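Local coordinates for protein TlmII (Streptoalloteichus hindustanus, PDB 4HVM) that probably handles phosphopantetheine-bound substrates as a condensation-domain protein of tallysomycin biosynthesis, at residues 14-18 / 174-180; 143-149 / 292-297; 216-222 / 427-433. Residue numbers count along the deposited sequence, not the author numbering.

How the contacts relate
Condensation-domain proteins build two chloramphenicol-acetyltransferase-like lobes, and the three contacts sample different ways of holding such a fold together. Contact 2 lies at what corresponds to the HHxxxDG motif, here degenerate, where the substrate channel of the family runs between the lobes; its centre is about 9 Å from that of the chain. Contact 1 lies about 13 Å away, centre to centre, and touches it through Val176 CG2 and Val292 CG1, 4.0 Å apart; Gln20 also hydrogen-bonds to both. Contact 3, a strand pair of the C-terminal lobe, stands apart: its nearest atoms are about 12 Å from contact 2 and about 24 Å from contact 1, across the chain's centre.

Contact 1. Residues 14-18 / 174-180; sequences RRASF and AEVADFH
Two chain pieces can pack without pairing as strands: residues 14-18 and 174-180 run roughly the same way, a plain loop-on-strand-end packing within the condensation domain. Arg14 lies in strand 13-15, which ends at Arg15; Ser17 N-caps helix 18-27, its CA 4.9 Å from Ala177 CA. Arg14, chi1 to chi3 all t, stretches over the loop: NE lies 3.5 Å from Ala177 CB, and NH1 2.5 Å from Ala174 O, poorly angled for a hydrogen bond. Asp178, with chi1 m, brings OD2 3.6 Å from Arg14 NH1, a long, purely electrostatic salt bridge. Ser17 (chi1 p) sets CB 3.2 Å and CA 3.4 Å from Ala177 O, the latter a CH···O contact. Phe18 (chi1 p) sets CD1 3.4 Å from Phe179 O and meets His180 (chi1 t) obliquely, ring centroids 4.5 Å apart, planes at 43°; His180 ND1 is hydrogen-bonded to Leu182 N. Strand 13-15, paired with 76-80, and helix 18-27 are thus joined to the connection between helices 147-161 and 185-198.

Contact 2. Residues 143-149 / 292-297; sequences MLLDARS and VVGPLT
One carboxylate can organise a whole loop crossing, as Asp146 does. OD2 accepts from Thr297 OG1 at 2.8 Å and from Leu296 N at 3.0 Å, and is salt-bridged to Arg284. Asp146 holds the Asp position of a degenerate HHxxxDG motif, the condensation-domain signature at the lobe interface, in which this Asp–Arg pair is consistent with a structural role. It is also the N-cap of helix 147-161: with chi1 p, OD1 receives Ser149 N at 3.0 Å. Ser149 OG (chi1 m) in turn accepts Gly294 N at 2.9 Å. Water 1 donates to Thr297 OG1 and accepts from Arg148 N, both at 3.1 Å. In the irregular segment 292-297, Gly294 has phi/psi 158/-178, a conformation that calls for glycine, and its CA faces Leu145 CA at 4.8 Å. Further out, Pro295 CD rests 3.3 Å from Leu144 O and Leu145 CD2 meets Val293 CG1 at 3.6 Å. Gly294 CA also points its hydrogen at Leu144 O, with a CA–O distance of 3.2 Å.

Contact 3. Residues 216-222 / 427-433; sequences ETSRLRV and DMVIVLD
Antiparallel pairing is at its most regular where two strands keep register over their whole length, and residues 216-222 and 427-433 do so, with axes 4.6 Å apart at closest approach and N-to-C directions at 161°. Asp427 opens the second strand; its OD2 makes a long 3.8 Å salt bridge to Arg221 NE, charge only, and its CB lies 3.4 Å from Val222 O. Selenomethionine Met428 forms a hydrogen-bonded pair with Val222: Val222 N to Met428 O is 2.6 Å and Met428 N to Val222 O 2.8 Å. Val429, opposite Arg221 in a non-hydrogen-bonded pair (CA–CA 4.4 Å), places CG2 3.9 Å from Arg221 CG. Ile430 is hydrogen-bonded with Leu220, Ile430 N to Leu220 O at 2.9 Å and Leu220 N to Ile430 O at 3.1 Å; its CD1 packs 4.2 Å from Val222 CG2. Val431 faces Arg219 and puts CG1 3.8 Å from Thr217 CG2. Leu432 resumes the ladder with Ser218, Leu432 N to Ser218 O at 2.8 Å and Ser218 N to Leu432 O at 2.9 Å. Asp433 (chi1 m) closes it through its side chain, OD1 accepting from Thr217 OG1 at 2.7 Å. Ser218, Leu220 and Val222 share a sheet face with Met428, Ile430 and Leu432, and those three of strand 216-223 pack against helix 445-459. Strand 427-434 also pairs with 417-424, so 216-223 is an edge strand of the mixed sheet within this chain, consistent with the layered alpha/beta build of a chloramphenicol-acetyltransferase-like lobe.

Contact 1. Residues 14-18 / 174-180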
loop_
_atom_site.group_PDB
_atom_site.type_symbol
_atom_site.label_atom_id
_atom_site.label_comp_id
_atom_site.label_asym_id
_atom_site.label_seq_id
_atom_site.Cartn_x
_atom_site.Cartn_y
_atom_site.Cartn_z
ATOM N N ARG A 14 -23.150 2.912 10.158
ATOM C CA ARG A 14 -22.103 3.724 10.763
ATOM C C ARG A 14 -21.494 4.672 9.730
ATOM O O ARG A 14 -21.383 4.334 8.552
ATOM C CB ARG A 14 -21.024 2.830 11.377
ATOM C CG ARG A 14 -20.029 3.565 12.260
ATOM C CD ARG A 14 -19.076 2.602 12.950
ATOM N NE ARG A 14 -18.250 3.277 13.945
ATOM C CZ ARG A 14 -18.610 3.469 15.211
ATOM N NH1 ARG A 14 -17.795 4.094 16.050
ATOM N NH2 ARG A 14 -19.788 3.035 15.640
ATOM N N ARG A 15 -21.110 5.862 10.175
ATOM C CA ARG A 15 -20.488 6.837 9.294
ATOM C C ARG A 15 -19.104 6.352 8.878
ATOM O O ARG A 15 -18.412 5.687 9.647
ATOM C CB ARG A 15 -20.383 8.192 9.993
ATOM C CG ARG A 15 -20.132 9.369 9.064
ATOM C CD ARG A 15 -21.333 9.626 8.166
ATOM N NE ARG A 15 -21.299 10.959 7.570
ATOM C CZ ARG A 15 -20.720 11.249 6.409
ATOM N NH1 ARG A 15 -20.118 10.297 5.706
ATOM N NH2 ARG A 15 -20.742 12.493 5.950
ATOM N N ALA A 16 -18.704 6.683 7.655
ATOM C CA ALA A 16 -17.403 6.275 7.140
ATOM C C ALA A 16 -16.298 7.159 7.701
ATOM O O ALA A 16 -16.518 8.339 7.977
ATOM C CB ALA A 16 -17.392 6.316 5.625
ATOM N N SER A 17 -15.107 6.588 7.855
ATOM C CA SER A 17 -13.963 7.324 8.388
ATOM C C SER A 17 -13.392 8.307 7.367
ATOM O O SER A 17 -13.801 8.319 6.207
ATOM C CB SER A 17 -12.872 6.360 8.866
ATOM O OG SER A 17 -12.296 5.652 7.783
ATOM N N PHE A 18 -12.437 9.123 7.802
ATOM C CA PHE A 18 -11.880 10.175 6.953
ATOM C C PHE A 18 -11.006 9.645 5.811
ATOM O O PHE A 18 -10.906 10.272 4.754
ATOM C CB PHE A 18 -11.112 11.190 7.801
ATOM C CG PHE A 18 -9.760 10.715 8.250
ATOM C CD1 PHE A 18 -9.628 9.773 9.259
ATOM C CD2 PHE A 18 -8.616 11.229 7.667
ATOM C CE1 PHE A 18 -8.368 9.349 9.669
ATOM C CE2 PHE A 18 -7.363 10.814 8.070
ATOM C CZ PHE A 18 -7.236 9.872 9.071
ATOM N N ALA A 174 -14.392 -0.043 14.662
ATOM C CA ALA A 174 -15.507 0.796 15.080
ATOM C C ALA A 174 -15.086 1.823 16.134
ATOM O O ALA A 174 -15.651 2.915 16.217
ATOM C CB ALA A 174 -16.636 -0.070 15.603
ATOM N N GLU A 175 -14.085 1.470 16.932
ATOM C CA GLU A 175 -13.611 2.349 17.996
ATOM C C GLU A 175 -12.841 3.550 17.453
ATOM O O GLU A 175 -12.730 4.576 18.126
ATOM C CB GLU A 175 -12.734 1.578 18.986
ATOM C CG GLU A 175 -13.424 0.408 19.669
ATOM C CD GLU A 175 -12.539 -0.268 20.703
ATOM O OE1 GLU A 175 -11.422 0.236 20.954
ATOM O OE2 GLU A 175 -12.963 -1.302 21.263
ATOM N N VAL A 176 -12.309 3.420 16.241
ATOM C CA VAL A 176 -11.491 4.478 15.650
ATOM C C VAL A 176 -12.040 4.980 14.316
ATOM O O VAL A 176 -11.357 5.700 13.590
ATOM C CB VAL A 176 -10.030 4.023 15.453
ATOM C CG1 VAL A 176 -9.388 3.704 16.794
ATOM C CG2 VAL A 176 -9.968 2.818 14.527
ATOM N N ALA A 177 -13.271 4.598 13.996
ATOM C CA ALA A 177 -13.901 5.042 12.759
ATOM C C ALA A 177 -14.143 6.546 12.782
ATOM O O ALA A 177 -14.072 7.210 11.749
ATOM C CB ALA A 177 -15.198 4.299 12.526
ATOM N N ASP A 178 -14.425 7.080 13.967
ATOM C CA ASP A 178 -14.678 8.507 14.127
ATOM C C ASP A 178 -13.382 9.267 14.377
ATOM O O ASP A 178 -13.379 10.496 14.442
ATOM C CB ASP A 178 -15.645 8.751 15.286
ATOM C CG ASP A 178 -16.930 7.957 15.152
ATOM O OD1 ASP A 178 -17.296 7.604 14.010
ATOM O OD2 ASP A 178 -17.574 7.687 16.189
ATOM N N PHE A 179 -12.281 8.533 14.517
ATOM C CA PHE A 179 -10.995 9.146 14.839
ATOM C C PHE A 179 -10.436 9.993 13.700
ATOM O O PHE A 179 -10.521 9.622 12.529
ATOM C CB PHE A 179 -9.970 8.088 15.255
ATOM C CG PHE A 179 -8.595 8.642 15.495
ATOM C CD1 PHE A 179 -8.321 9.372 16.642
ATOM C CD2 PHE A 179 -7.576 8.432 14.579
ATOM C CE1 PHE A 179 -7.060 9.885 16.870
ATOM C CE2 PHE A 179 -6.310 8.941 14.801
ATOM C CZ PHE A 179 -6.053 9.669 15.949
ATOM N N HIS A 180 -9.859 11.134 14.065
ATOM C CA HIS A 180 -9.243 12.042 13.107
ATOM C C HIS A 180 -8.062 12.735 13.775
ATOM O O HIS A 180 -8.219 13.355 14.826
ATOM C CB HIS A 180 -10.258 13.082 12.631
ATOM C CG HIS A 180 -9.894 13.741 11.335
ATOM N ND1 HIS A 180 -8.803 14.572 11.201
ATOM C CD2 HIS A 180 -10.486 13.697 10.118
ATOM C CE1 HIS A 180 -8.735 15.007 9.955
ATOM N NE2 HIS A 180 -9.744 14.491 9.278
#

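Contact 2. Residues 143-149 / 292-297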
loop_
_atom_site.group_PDB
_atom_site.type_symbol
_atom_site.label_atom_id
_atom_site.label_comp_id
_atom_site.label_asym_id
_atom_site.label_seq_id
_atom_site.Cartn_x
_atom_site.Cartn_y
_atom_site.Cartn_z
HETATM N N MSE A 143 -10.545 0.290 0.993
HETATM C CA MSE A 143 -11.291 1.076 1.972
HETATM C C MSE A 143 -11.719 0.222 3.162
HETATM O O MSE A 143 -12.383 0.703 4.080
HETATM C CB MSE A 143 -12.514 1.724 1.323
HETATM C CG MSE A 143 -12.184 2.892 0.414
HETATM SE SE MSE A 143 -13.766 3.682 -0.396
HETATM C CE MSE A 143 -14.828 3.930 1.215
ATOM N N LEU A 144 -11.341 -1.051 3.129
ATOM C CA LEU A 144 -11.603 -1.961 4.234
ATOM C C LEU A 144 -10.297 -2.427 4.856
ATOM O O LEU A 144 -10.147 -2.425 6.073
ATOM C CB LEU A 144 -12.411 -3.172 3.762
ATOM C CG LEU A 144 -13.866 -2.924 3.355
ATOM C CD1 LEU A 144 -14.600 -4.241 3.191
ATOM C CD2 LEU A 144 -14.566 -2.042 4.375
ATOM N N LEU A 145 -9.352 -2.824 4.010
ATOM C CA LEU A 145 -8.064 -3.323 4.476
ATOM C C LEU A 145 -6.905 -2.605 3.792
ATOM O O LEU A 145 -6.839 -2.556 2.564
ATOM C CB LEU A 145 -7.958 -4.825 4.211
ATOM C CG LEU A 145 -9.093 -5.702 4.742
ATOM C CD1 LEU A 145 -8.848 -7.161 4.395
ATOM C CD2 LEU A 145 -9.249 -5.526 6.240
ATOM N N ASP A 146 -5.996 -2.049 4.587
ATOM C CA ASP A 146 -4.765 -1.486 4.048
ATOM C C ASP A 146 -3.696 -2.575 3.945
ATOM O O ASP A 146 -3.987 -3.754 4.156
ATOM C CB ASP A 146 -4.276 -0.298 4.885
ATOM C CG ASP A 146 -4.151 -0.622 6.366
ATOM O OD1 ASP A 146 -4.158 -1.814 6.738
ATOM O OD2 ASP A 146 -4.036 0.333 7.165
ATOM N N ALA A 147 -2.469 -2.177 3.626
ATOM C CA ALA A 147 -1.374 -3.125 3.423
ATOM C C ALA A 147 -1.153 -4.066 4.607
ATOM O O ALA A 147 -1.011 -5.277 4.430
ATOM C CB ALA A 147 -0.086 -2.374 3.094
ATOM N N ARG A 148 -1.133 -3.500 5.809
ATOM C CA ARG A 148 -0.881 -4.270 7.020
ATOM C C ARG A 148 -2.063 -5.162 7.389
ATOM O O ARG A 148 -1.876 -6.299 7.824
ATOM C CB ARG A 148 -0.539 -3.336 8.183
ATOM C CG ARG A 148 -0.230 -4.047 9.494
ATOM C CD ARG A 148 0.216 -3.061 10.562
ATOM N NE ARG A 148 0.528 -3.716 11.830
ATOM C CZ ARG A 148 1.006 -3.085 12.898
ATOM N NH1 ARG A 148 1.232 -1.779 12.854
ATOM N NH2 ARG A 148 1.261 -3.761 14.010
ATOM N N SER A 149 -3.276 -4.646 7.212
ATOM C CA SER A 149 -4.486 -5.367 7.608
ATOM C C SER A 149 -4.700 -6.654 6.817
ATOM O O SER A 149 -5.298 -7.605 7.324
ATOM C CB SER A 149 -5.717 -4.465 7.484
ATOM O OG SER A 149 -5.645 -3.378 8.397
ATOM N N VAL A 292 -5.349 -2.515 15.048
ATOM C CA VAL A 292 -6.657 -2.378 14.422
ATOM C C VAL A 292 -6.658 -2.892 12.990
ATOM O O VAL A 292 -5.810 -2.511 12.186
ATOM C CB VAL A 292 -7.114 -0.902 14.409
ATOM C CG1 VAL A 292 -8.441 -0.753 13.676
ATOM C CG2 VAL A 292 -7.219 -0.369 15.826
ATOM N N VAL A 293 -7.610 -3.765 12.677
ATOM C CA VAL A 293 -7.822 -4.195 11.301
ATOM C C VAL A 293 -8.718 -3.179 10.611
ATOM O O VAL A 293 -9.872 -2.999 11.000
ATOM C CB VAL A 293 -8.484 -5.592 11.229
ATOM C CG1 VAL A 293 -8.928 -5.912 9.809
ATOM C CG2 VAL A 293 -7.533 -6.658 11.735
ATOM N N GLY A 294 -8.178 -2.510 9.597
ATOM C CA GLY A 294 -8.921 -1.504 8.861
ATOM C C GLY A 294 -8.047 -0.506 8.127
ATOM O O GLY A 294 -6.819 -0.604 8.154
ATOM N N PRO A 295 -8.681 0.470 7.461
ATOM C CA PRO A 295 -7.964 1.514 6.723
ATOM C C PRO A 295 -7.362 2.573 7.643
ATOM O O PRO A 295 -8.064 3.486 8.080
ATOM C CB PRO A 295 -9.056 2.134 5.850
ATOM C CG PRO A 295 -10.315 1.915 6.617
ATOM C CD PRO A 295 -10.144 0.606 7.338
ATOM N N LEU A 296 -6.067 2.453 7.918
ATOM C CA LEU A 296 -5.365 3.412 8.761
ATOM C C LEU A 296 -4.024 3.822 8.144
ATOM O O LEU A 296 -3.113 4.265 8.843
ATOM C CB LEU A 296 -5.164 2.839 10.166
ATOM C CG LEU A 296 -6.435 2.729 11.014
ATOM C CD1 LEU A 296 -6.121 2.119 12.364
ATOM C CD2 LEU A 296 -7.097 4.090 11.183
ATOM N N THR A 297 -3.915 3.667 6.829
ATOM C CA THR A 297 -2.706 4.046 6.113
ATOM C C THR A 297 -3.009 5.216 5.187
ATOM O O THR A 297 -3.992 5.193 4.446
ATOM C CB THR A 297 -2.141 2.876 5.287
ATOM O OG1 THR A 297 -1.880 1.760 6.148
ATOM C CG2 THR A 297 -0.854 3.290 4.590
HETATM O O HOH W 1 0.019 -0.657 6.347
#

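Contact 3. Residues 216-222 / 427-433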
loop_
_atom_site.group_PDB
_atom_site.type_symbol
_atom_site.label_atom_id
_atom_site.label_comp_id
_atom_site.label_asym_id
_atom_site.label_seq_id
_atom_site.Cartn_x
_atom_site.Cartn_y
_atom_site.Cartn_z
ATOM N N GLU A 216 5.621 0.851 -18.118
ATOM C CA GLU A 216 6.421 -0.351 -18.308
ATOM C C GLU A 216 7.080 -0.780 -16.999
ATOM O O GLU A 216 7.504 0.059 -16.206
ATOM C CB GLU A 216 7.470 -0.124 -19.398
ATOM C CG GLU A 216 8.283 1.153 -19.234
ATOM C CD GLU A 216 9.140 1.450 -20.452
ATOM O OE1 GLU A 216 9.282 0.552 -21.309
ATOM O OE2 GLU A 216 9.667 2.579 -20.555
ATOM N N THR A 217 7.167 -2.089 -16.781
ATOM C CA THR A 217 7.639 -2.632 -15.510
ATOM C C THR A 217 9.047 -3.225 -15.580
ATOM O O THR A 217 9.372 -3.989 -16.488
ATOM C CB THR A 217 6.661 -3.699 -14.987
ATOM O OG1 THR A 217 5.401 -3.083 -14.695
ATOM C CG2 THR A 217 7.195 -4.368 -13.730
ATOM N N SER A 218 9.876 -2.860 -14.606
ATOM C CA SER A 218 11.215 -3.412 -14.474
ATOM C C SER A 218 11.412 -3.908 -13.048
ATOM O O SER A 218 10.852 -3.341 -12.111
ATOM C CB SER A 218 12.262 -2.351 -14.803
ATOM O OG SER A 218 12.002 -1.747 -16.056
ATOM N N ARG A 219 12.205 -4.963 -12.883
ATOM C CA ARG A 219 12.419 -5.548 -11.561
ATOM C C ARG A 219 13.894 -5.735 -11.223
ATOM O O ARG A 219 14.702 -6.098 -12.081
ATOM C CB ARG A 219 11.683 -6.885 -11.441
ATOM C CG ARG A 219 10.176 -6.756 -11.500
ATOM C CD ARG A 219 9.490 -8.107 -11.398
ATOM N NE ARG A 219 8.048 -7.990 -11.592
ATOM C CZ ARG A 219 7.456 -7.975 -12.781
ATOM N NH1 ARG A 219 8.185 -8.069 -13.885
ATOM N NH2 ARG A 219 6.138 -7.862 -12.868
ATOM N N LEU A 220 14.231 -5.474 -9.965
ATOM C CA LEU A 220 15.572 -5.695 -9.449
ATOM C C LEU A 220 15.506 -6.547 -8.189
ATOM O O LEU A 220 14.988 -6.108 -7.162
ATOM C CB LEU A 220 16.248 -4.361 -9.129
ATOM C CG LEU A 220 17.605 -4.451 -8.419
ATOM C CD1 LEU A 220 18.649 -5.090 -9.324
ATOM C CD2 LEU A 220 18.055 -3.081 -7.950
ATOM N N ARG A 221 16.025 -7.767 -8.266
ATOM C CA ARG A 221 16.016 -8.660 -7.116
ATOM C C ARG A 221 17.196 -8.359 -6.207
ATOM O O ARG A 221 18.348 -8.453 -6.627
ATOM C CB ARG A 221 16.069 -10.122 -7.557
ATOM C CG ARG A 221 15.714 -11.106 -6.452
ATOM C CD ARG A 221 16.009 -12.531 -6.874
ATOM N NE ARG A 221 17.443 -12.762 -6.993
ATOM C CZ ARG A 221 17.999 -13.605 -7.856
ATOM N NH1 ARG A 221 17.243 -14.304 -8.693
ATOM N NH2 ARG A 221 19.317 -13.743 -7.883
ATOM N N VAL A 222 16.901 -7.999 -4.964
ATOM C CA VAL A 222 17.931 -7.679 -3.987
ATOM C C VAL A 222 18.019 -8.783 -2.944
ATOM O O VAL A 222 17.001 -9.192 -2.387
ATOM C CB VAL A 222 17.635 -6.338 -3.286
ATOM C CG1 VAL A 222 18.535 -6.148 -2.082
ATOM C CG2 VAL A 222 17.788 -5.183 -4.263
ATOM N N ASP A 427 14.585 -13.069 -0.450
ATOM C CA ASP A 427 15.041 -11.872 -1.148
ATOM C C ASP A 427 13.944 -10.814 -1.215
ATOM O O ASP A 427 12.772 -11.111 -0.998
ATOM C CB ASP A 427 15.497 -12.222 -2.566
ATOM C CG ASP A 427 16.645 -13.210 -2.582
ATOM O OD1 ASP A 427 17.480 -13.166 -1.652
ATOM O OD2 ASP A 427 16.713 -14.030 -3.524
HETATM N N MSE A 428 14.337 -9.580 -1.513
HETATM C CA MSE A 428 13.388 -8.503 -1.749
HETATM C C MSE A 428 13.451 -8.118 -3.219
HETATM O O MSE A 428 14.536 -8.032 -3.798
HETATM C CB MSE A 428 13.728 -7.291 -0.879
HETATM C CG MSE A 428 13.590 -7.543 0.610
HETATM SE SE MSE A 428 11.729 -7.845 1.111
HETATM C CE MSE A 428 11.181 -6.017 1.519
ATOM N N VAL A 429 12.292 -7.901 -3.829
ATOM C CA VAL A 429 12.244 -7.509 -5.230
ATOM C C VAL A 429 11.674 -6.106 -5.383
ATOM O O VAL A 429 10.559 -5.828 -4.944
ATOM C CB VAL A 429 11.416 -8.497 -6.068
ATOM C CG1 VAL A 429 11.285 -8.007 -7.504
ATOM C CG2 VAL A 429 12.051 -9.868 -6.032
ATOM N N ILE A 430 12.453 -5.226 -6.001
ATOM C CA ILE A 430 12.007 -3.867 -6.277
ATOM C C ILE A 430 11.265 -3.800 -7.612
ATOM O O ILE A 430 11.852 -4.018 -8.670
ATOM C CB ILE A 430 13.193 -2.890 -6.303
ATOM C CG1 ILE A 430 13.904 -2.886 -4.950
ATOM C CG2 ILE A 430 12.721 -1.496 -6.657
ATOM C CD1 ILE A 430 15.121 -1.982 -4.899
ATOM N N VAL A 431 9.970 -3.507 -7.559
ATOM C CA VAL A 431 9.168 -3.420 -8.774
ATOM C C VAL A 431 8.986 -1.966 -9.204
ATOM O O VAL A 431 8.419 -1.158 -8.470
ATOM C CB VAL A 431 7.791 -4.079 -8.599
ATOM C CG1 VAL A 431 7.030 -4.051 -9.908
ATOM C CG2 VAL A 431 7.942 -5.506 -8.103
ATOM N N LEU A 432 9.469 -1.642 -10.400
ATOM C CA LEU A 432 9.458 -0.264 -10.887
ATOM C C LEU A 432 8.467 -0.076 -12.024
ATOM O O LEU A 432 8.500 -0.808 -13.011
ATOM C CB LEU A 432 10.853 0.149 -11.359
ATOM C CG LEU A 432 10.968 1.496 -12.069
ATOM C CD1 LEU A 432 10.720 2.640 -11.101
ATOM C CD2 LEU A 432 12.328 1.638 -12.737
ATOM N N ASP A 433 7.594 0.917 -11.882
ATOM C CA ASP A 433 6.633 1.260 -12.925
ATOM C C ASP A 433 6.922 2.667 -13.439
ATOM O O ASP A 433 6.751 3.644 -12.715
ATOM C CB ASP A 433 5.204 1.175 -12.385
ATOM C CG ASP A 433 4.815 -0.237 -11.984
ATOM O OD1 ASP A 433 5.116 -1.180 -12.746
ATOM O OD2 ASP A 433 4.222 -0.407 -10.899
#